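Local coordinates for putative TetR-family transcriptional regulator (Rhodococcus sp., PDB 2G3B), which is a probable TetR-family transcriptional repressor that binds regulatory DNA through a helix-turn-helix motif, at residues A[149-152]-A[153-157]. Sequence-based numbering, arbitrary orientation. Where two conformers were deposited one is given.
Sequences QPTA and VTMTA
Thr154 folds its hydroxyl back onto the carbonyl of Pro150, one turn earlier in helix 148-167. OG1 lies beside its own backbone N (chi1 -64°), and from there it donates to Pro150 O at 2.8 Å. The same oxygen accepts the backbone bond from Thr154 N. The two donors reach it from opposite faces of the carbonyl plane, tilted about 30° from it, so two bonds grip one acceptor. A valine in place of Thr154 would probably leave Pro150 O with the backbone bond alone.

Gln149 meets Val153 in the preceding i, i+4 pair. Its chain bends at chi2 (73°), which carries the amide forward along the helix until NE2 lies 3.5 Å from Val153 CG2. This is a van der Waals contact, beside the backbone bond from Val153 N to Gln149 O. Thr151 OG1 bonds to Asp147 O. Thr156 OG1 sits 2.9 Å from Ala152 O and 3.1 Å from Val153 O. It also bonds to Arg165 of the second subunit.

Met155, a selenomethionine, packs on helices 115-139 and 76-86, while Pro150, Val153 and Thr154 pack on His179 of the second subunit. These are i, i+4 contacts in the first turns of a helix of the C-terminal domain, consistent with the helical dimer interface of TetR-family proteins. The hydroxyls of Thr151 and Thr154 turn back to carbonyls one turn earlier, inside their own helix. That of Thr156 reaches across to the partner chain, so this part of the helix joins its own subunit's core to the dimer interface.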
loop_
_atom_site.group_PDB
_atom_site.type_symbol
_atom_site.label_atom_id
_atom_site.label_comp_id
_atom_site.label_asym_id
_atom_site.label_seq_id
_atom_site.Cartn_x
_atom_site.Cartn_y
_atom_site.Cartn_z
ATOM N N GLN A 149 0.827 -19.862 -0.995
ATOM C CA GLN A 149 1.345 -18.738 -1.745
ATOM C C GLN A 149 0.352 -17.559 -1.760
ATOM O O GLN A 149 0.690 -16.464 -1.330
ATOM C CB GLN A 149 1.737 -19.192 -3.162
ATOM C CG GLN A 149 1.913 -18.073 -4.164
ATOM C CD GLN A 149 3.151 -17.348 -3.871
ATOM O OE1 GLN A 149 3.894 -17.774 -2.994
ATOM N NE2 GLN A 149 3.400 -16.235 -4.573
ATOM N N PRO A 150 -0.887 -17.772 -2.236
ATOM C CA PRO A 150 -1.877 -16.683 -2.174
ATOM C C PRO A 150 -2.126 -16.082 -0.809
ATOM O O PRO A 150 -2.306 -14.866 -0.708
ATOM C CB PRO A 150 -3.148 -17.362 -2.694
ATOM C CG PRO A 150 -2.593 -18.354 -3.636
ATOM C CD PRO A 150 -1.444 -18.936 -2.937
ATOM N N THR A 151 -2.168 -16.910 0.222
ATOM C CA THR A 151 -2.352 -16.452 1.596
ATOM C C THR A 151 -1.202 -15.522 2.045
ATOM O O THR A 151 -1.428 -14.484 2.679
ATOM C CB THR A 151 -2.514 -17.643 2.546
ATOM O OG1 THR A 151 -3.640 -18.458 2.106
ATOM C CG2 THR A 151 -2.846 -17.164 3.953
ATOM N N ALA A 152 0.020 -15.901 1.694
ATOM C CA ALA A 152 1.215 -15.150 2.076
ATOM C C ALA A 152 1.230 -13.862 1.303
ATOM O O ALA A 152 1.562 -12.819 1.859
ATOM C CB ALA A 152 2.468 -15.973 1.766
ATOM N N VAL A 153 0.839 -13.922 0.031
ATOM C CA VAL A 153 0.722 -12.711 -0.798
ATOM C C VAL A 153 -0.289 -11.767 -0.146
ATOM O O VAL A 153 -0.043 -10.562 0.025
ATOM C CB VAL A 153 0.299 -13.017 -2.271
ATOM C CG1 VAL A 153 -0.137 -11.715 -3.003
ATOM C CG2 VAL A 153 1.472 -13.688 -3.039
ATOM N N THR A 154 -1.434 -12.328 0.227
ATOM C CA THR A 154 -2.504 -11.566 0.821
ATOM C C THR A 154 -2.137 -10.941 2.188
ATOM O O THR A 154 -2.395 -9.766 2.445
ATOM C CB THR A 154 -3.754 -12.489 0.877
ATOM O OG1 THR A 154 -4.092 -12.762 -0.457
ATOM C CG2 THR A 154 -4.906 -11.811 1.523
HETATM N N MSE A 155 -1.518 -11.727 3.056
HETATM C CA MSE A 155 -1.165 -11.213 4.369
HETATM C C MSE A 155 -0.128 -10.121 4.277
HETATM O O MSE A 155 -0.238 -9.109 4.958
HETATM C CB MSE A 155 -0.674 -12.323 5.271
HETATM C CG MSE A 155 -1.803 -13.193 5.745
HETATM SE SE MSE A 155 -1.224 -14.767 6.682
HETATM C CE MSE A 155 0.629 -14.306 7.001
ATOM N N THR A 156 0.870 -10.310 3.425
ATOM C CA THR A 156 1.910 -9.275 3.294
ATOM C C THR A 156 1.340 -8.046 2.604
ATOM O O THR A 156 1.737 -6.915 2.919
ATOM C CB THR A 156 3.141 -9.772 2.573
ATOM O OG1 THR A 156 2.764 -10.257 1.290
ATOM C CG2 THR A 156 3.847 -10.887 3.402
ATOM N N ALA A 157 0.447 -8.257 1.629
ATOM C CA ALA A 157 -0.237 -7.120 0.994
ATOM C C ALA A 157 -1.070 -6.318 2.019
ATOM O O ALA A 157 -1.123 -5.073 1.971
ATOM C CB ALA A 157 -1.116 -7.579 -0.200
#